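Local coordinates for exopolyphosphatase-related protein (Archaeoglobus fulgidus, PDB 3LLV) that is of uncertain specific function but probably binds a dinucleotide such as NAD(P) through this Rossmann-type TrkA-N domain, and may as a whole protein bind nucleic acid, at residues L44-D47 with D51-I54; V101-P106 with E110-A115. All coordinates share one frame; numbering follows the deposited sequence.

Two helix-on-strand contacts illustrate how one parallel sheet meets its helices near its rim and in its interior. Their centres lie about 27 Å apart, on opposite sides of the chain's centre, and they do not touch. Interaction 1 seats the end of helix 39-47 on the outermost strand 51-54; an alanine methyl is its hub, and an exposed glutamate makes it partly a surface contact. Interaction 2 sets helix 109-114 on strand 99-103, which has a strand on each side; its three touching residues are all buried, and an aromatic ring does the filling. Neither contact has a direct hydrogen bond between its segments, but only the second includes a phosphate-binding arginine.

Interaction 1. Residues L44-D47 with D51-I54; sequences LLED and DAVI
Ala52 presents its methyl to two consecutive residues of the last turn of helix 39-47, Leu45 and Glu46, and this small group is the centre of the contact. Its CB lies 3.8 Å from CG of Glu46 and 3.9 Å from CB of Leu45, resting against the base of both side chains. The backbones come closest at Glu46 and Ala52, where the CA atoms are 5.9 Å apart, a short separation made possible by the size of alanine. Glu46 adds reach to this apolar contact. Its CG stands beside the backbone N (chi1 -68°), and the chain then runs out extended (chi2 -174°), which carries the carboxylate alongside the strand.

The two elements belong to the beta-alpha-beta unit of strand 32-36, helix 39-47 and strand 51-54, one of the crossovers from which a Rossmann fold is built. Strand 51-54 is the outermost of the sheet on its side within this chain; Asp51 and Val53 make backbone hydrogen bonds with Ala34 of strand 32-36. Ala34 also lies against the side chains of both Ala52 and Leu45, while Ile42, earlier on the helix, adds a further hydrophobic neighbour to Ala52.

At the solvent-facing margin, OE2 of Glu46 comes within 3.2 Å of the carbonyl O of Ala52. Both are acceptors and no hydrogen bond joins them, so the approach probably carries a mild electrostatic cost. Leu45 is the buried counterpart: only its CB meets Ala52, and the side chain also packs on Ser14 and Phe50.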
loop_
_atom_site.group_PDB
_atom_site.type_symbol
_atom_site.label_atom_id
_atom_site.label_comp_id
_atom_site.label_asym_id
_atom_site.label_seq_id
_atom_site.Cartn_x
_atom_site.Cartn_y
_atom_site.Cartn_z
ATOM N N LEU A 44 15.251 0.073 -8.992
ATOM C CA LEU A 44 15.200 1.493 -9.374
ATOM C C LEU A 44 14.867 2.374 -8.249
ATOM O O LEU A 44 15.384 3.412 -8.127
ATOM C CB LEU A 44 14.210 1.808 -10.483
ATOM N N LEU A 45 13.945 1.975 -7.396
ATOM C CA LEU A 45 13.668 2.789 -6.224
ATOM C C LEU A 45 14.941 2.931 -5.366
ATOM O O LEU A 45 15.246 4.023 -4.870
ATOM C CB LEU A 45 12.499 2.194 -5.419
ATOM C CG LEU A 45 11.102 2.313 -6.046
ATOM C CD1 LEU A 45 10.126 1.459 -5.254
ATOM C CD2 LEU A 45 10.650 3.766 -6.069
ATOM N N GLU A 46 15.668 1.833 -5.183
ATOM C CA GLU A 46 16.905 1.868 -4.392
ATOM C C GLU A 46 17.970 2.784 -5.032
ATOM O O GLU A 46 18.675 3.538 -4.340
ATOM C CB GLU A 46 17.444 0.453 -4.181
ATOM C CG GLU A 46 16.560 -0.395 -3.281
ATOM C CD GLU A 46 17.195 -1.738 -2.968
ATOM O OE1 GLU A 46 17.274 -2.596 -3.877
ATOM O OE2 GLU A 46 17.611 -1.929 -1.813
ATOM N N ASP A 47 18.076 2.699 -6.351
ATOM C CA ASP A 47 18.860 3.631 -7.166
ATOM C C ASP A 47 18.499 5.107 -6.957
ATOM O O ASP A 47 19.351 5.980 -7.088
ATOM C CB ASP A 47 18.732 3.260 -8.645
ATOM C CG ASP A 47 19.443 1.951 -8.985
ATOM O OD1 ASP A 47 20.128 1.383 -8.106
ATOM O OD2 ASP A 47 19.324 1.486 -10.139
ATOM N N ASP A 51 14.211 3.614 0.348
ATOM C CA ASP A 51 14.333 2.335 1.051
ATOM C C ASP A 51 13.318 1.377 0.446
ATOM O O ASP A 51 12.115 1.643 0.479
ATOM C CB ASP A 51 14.051 2.510 2.539
ATOM C CG ASP A 51 15.053 3.419 3.220
ATOM O OD1 ASP A 51 16.275 3.203 3.048
ATOM O OD2 ASP A 51 14.611 4.344 3.933
ATOM N N ALA A 52 13.803 0.288 -0.136
ATOM C CA ALA A 52 12.936 -0.632 -0.859
ATOM C C ALA A 52 13.458 -2.038 -0.710
ATOM O O ALA A 52 14.673 -2.251 -0.649
ATOM C CB ALA A 52 12.855 -0.238 -2.349
ATOM N N VAL A 53 12.542 -3.000 -0.637
ATOM C CA VAL A 53 12.924 -4.397 -0.508
ATOM C C VAL A 53 12.097 -5.314 -1.423
ATOM O O VAL A 53 10.886 -5.101 -1.610
ATOM C CB VAL A 53 12.857 -4.837 0.997
ATOM C CG1 VAL A 53 11.432 -4.663 1.577
ATOM C CG2 VAL A 53 13.374 -6.257 1.193
ATOM N N ILE A 54 12.761 -6.310 -1.995
ATOM C CA ILE A 54 12.133 -7.364 -2.782
ATOM C C ILE A 54 11.554 -8.365 -1.806
ATOM O O ILE A 54 12.282 -8.957 -1.015
ATOM C CB ILE A 54 13.150 -8.086 -3.703
ATOM C CG1 ILE A 54 13.720 -7.147 -4.783
ATOM C CG2 ILE A 54 12.546 -9.370 -4.335
ATOM C CD1 ILE A 54 15.100 -7.576 -5.298
#

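Interaction 2. Residues V101-P106 with E110-A115; sequences VRVSSP and EEFEEA. With PO4 (phosphate ion), chain B.
In the beta-alpha-beta unit of strand 99-103, helix 109-114 and strand 119-122, a crossover of the Rossmann fold, the ring of Phe112 fills the interface between helix and first strand. Val103 meets it over one face: CG2 sits 3.6 Å from the ring centroid and only 12° off the normal, a well-centred CH-pi contact. Val101, two residues back on the strand, approaches obliquely, its CG1 3.8 Å from CD1 of Phe112; with CG1 anti to the backbone N (chi1 -170°), this branch is the one directed at the ring. With an alanine here in place of the ring, Val103 CG2 and Val101 CG1 would probably lose their partner, opening a gap between strand and helix.

Farther along, a water bridges the segments, donating to O of Pro106 and accepting from N of Glu110. Arg102 points away from the helix, and its extended chain brings the guanidinium edge-on to a phosphate ion, probably from the crystallisation liquor. NH1 reaches O1 of the phosphate at 2.6 Å in a nearly straight bond (164°), and NH2 reaches O2 at 2.7 Å. Ala17 N, at the start of helix 16-27, also binds the ion, a position consistent with a dinucleotide phosphate site.

Val120 of strand 119-122 touches both Val103 and Phe112, while Leu85 of helix 81-94 packs on Phe112, so the ring lies among two strands and a neighbouring helix.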
loop_
_atom_site.group_PDB
_atom_site.type_symbol
_atom_site.label_atom_id
_atom_site.label_comp_id
_atom_site.label_asym_id
_atom_site.label_seq_id
_atom_site.Cartn_x
_atom_site.Cartn_y
_atom_site.Cartn_z
ATOM N N VAL A 101 -6.264 -0.003 1.931
ATOM C CA VAL A 101 -6.136 -0.920 0.810
ATOM C C VAL A 101 -6.874 -0.401 -0.401
ATOM O O VAL A 101 -8.018 0.011 -0.285
ATOM C CB VAL A 101 -6.699 -2.300 1.201
ATOM C CG1 VAL A 101 -6.346 -3.335 0.142
ATOM C CG2 VAL A 101 -6.169 -2.700 2.579
ATOM N N ARG A 102 -6.185 -0.416 -1.542
ATOM C CA ARG A 102 -6.784 -0.112 -2.850
ATOM C C ARG A 102 -7.649 -1.265 -3.397
ATOM O O ARG A 102 -7.226 -2.426 -3.429
ATOM C CB ARG A 102 -5.648 0.227 -3.825
ATOM C CG ARG A 102 -6.136 0.523 -5.229
ATOM C CD ARG A 102 -4.912 0.625 -6.135
ATOM N NE ARG A 102 -5.286 0.825 -7.514
ATOM C CZ ARG A 102 -4.474 1.327 -8.433
ATOM N NH1 ARG A 102 -3.221 1.680 -8.094
ATOM N NH2 ARG A 102 -4.913 1.468 -9.684
ATOM N N VAL A 103 -8.881 -0.940 -3.788
ATOM C CA VAL A 103 -9.819 -1.928 -4.323
ATOM C C VAL A 103 -10.379 -1.361 -5.616
ATOM O O VAL A 103 -10.807 -0.218 -5.661
ATOM C CB VAL A 103 -10.913 -2.219 -3.288
ATOM C CG1 VAL A 103 -12.036 -3.136 -3.854
ATOM C CG2 VAL A 103 -10.297 -2.848 -2.045
ATOM N N SER A 104 -10.355 -2.161 -6.683
ATOM C CA SER A 104 -10.855 -1.705 -7.978
ATOM C C SER A 104 -12.354 -1.967 -8.170
ATOM O O SER A 104 -13.044 -1.194 -8.847
ATOM C CB SER A 104 -10.009 -2.282 -9.132
ATOM O OG SER A 104 -10.372 -3.608 -9.489
ATOM N N SER A 105 -12.861 -3.041 -7.585
ATOM C CA SER A 105 -14.237 -3.492 -7.797
ATOM C C SER A 105 -15.108 -3.068 -6.611
ATOM O O SER A 105 -14.910 -3.587 -5.512
ATOM C CB SER A 105 -14.213 -5.018 -7.907
ATOM O OG SER A 105 -15.465 -5.546 -8.280
ATOM N N PRO A 106 -16.082 -2.139 -6.818
ATOM C CA PRO A 106 -16.918 -1.777 -5.671
ATOM C C PRO A 106 -17.606 -2.954 -4.976
ATOM O O PRO A 106 -17.794 -2.902 -3.770
ATOM C CB PRO A 106 -17.980 -0.848 -6.277
ATOM C CG PRO A 106 -17.339 -0.241 -7.453
ATOM C CD PRO A 106 -16.241 -1.179 -7.933
ATOM N N GLU A 110 -16.766 -4.788 0.782
ATOM C CA GLU A 110 -17.174 -5.427 2.032
ATOM C C GLU A 110 -16.233 -6.550 2.447
ATOM O O GLU A 110 -15.842 -6.628 3.614
ATOM C CB GLU A 110 -18.612 -5.944 1.956
ATOM C CG GLU A 110 -19.119 -6.564 3.276
ATOM C CD GLU A 110 -19.070 -5.600 4.474
ATOM O OE1 GLU A 110 -19.025 -4.362 4.269
ATOM O OE2 GLU A 110 -19.092 -6.087 5.634
ATOM N N GLU A 111 -15.858 -7.402 1.492
ATOM C CA GLU A 111 -14.924 -8.486 1.808
ATOM C C GLU A 111 -13.554 -7.978 2.273
ATOM O O GLU A 111 -12.924 -8.611 3.127
ATOM C CB GLU A 111 -14.805 -9.506 0.677
ATOM C CG GLU A 111 -13.996 -9.059 -0.509
ATOM C CD GLU A 111 -13.871 -10.140 -1.583
ATOM O OE1 GLU A 111 -13.322 -9.829 -2.658
ATOM O OE2 GLU A 111 -14.310 -11.292 -1.366
ATOM N N PHE A 112 -13.107 -6.829 1.751
ATOM C CA PHE A 112 -11.862 -6.238 2.237
ATOM C C PHE A 112 -12.031 -5.716 3.670
ATOM O O PHE A 112 -11.147 -5.904 4.521
ATOM C CB PHE A 112 -11.350 -5.154 1.285
ATOM C CG PHE A 112 -10.589 -5.705 0.106
ATOM C CD1 PHE A 112 -9.192 -5.804 0.149
ATOM C CD2 PHE A 112 -11.262 -6.166 -1.012
ATOM C CE1 PHE A 112 -8.501 -6.330 -0.918
ATOM C CE2 PHE A 112 -10.581 -6.689 -2.093
ATOM C CZ PHE A 112 -9.179 -6.778 -2.043
ATOM N N GLU A 113 -13.169 -5.099 3.942
ATOM C CA GLU A 113 -13.461 -4.657 5.302
ATOM C C GLU A 113 -13.510 -5.852 6.253
ATOM O O GLU A 113 -12.876 -5.827 7.311
ATOM C CB GLU A 113 -14.736 -3.786 5.340
ATOM C CG GLU A 113 -14.488 -2.492 4.534
ATOM C CD GLU A 113 -15.616 -1.510 4.596
ATOM O OE1 GLU A 113 -16.738 -1.913 4.958
ATOM O OE2 GLU A 113 -15.374 -0.325 4.269
ATOM N N GLU A 114 -14.199 -6.920 5.840
ATOM C CA GLU A 114 -14.303 -8.151 6.645
ATOM C C GLU A 114 -12.943 -8.811 6.911
ATOM O O GLU A 114 -12.720 -9.414 7.982
ATOM C CB GLU A 114 -15.262 -9.133 5.975
ATOM C CG GLU A 114 -16.713 -8.666 6.034
ATOM C CD GLU A 114 -17.677 -9.503 5.174
ATOM O OE1 GLU A 114 -18.902 -9.362 5.374
ATOM O OE2 GLU A 114 -17.221 -10.272 4.290
ATOM N N ALA A 115 -12.050 -8.698 5.934
ATOM C CA ALA A 115 -10.690 -9.245 6.065
ATOM C C ALA A 115 -9.722 -8.336 6.834
ATOM O O ALA A 115 -8.542 -8.679 6.991
ATOM C CB ALA A 115 -10.135 -9.602 4.686
HETATM P P PO4 B . -1.458 2.188 -11.030
HETATM O O1 PO4 B . -1.254 2.596 -9.603
HETATM O O2 PO4 B . -2.758 1.457 -11.260
HETATM O O3 PO4 B . -1.402 3.391 -11.936
HETATM O O4 PO4 B . -0.346 1.236 -11.401
HETATM O O HOH W 1 -19.069 -4.203 -1.179
#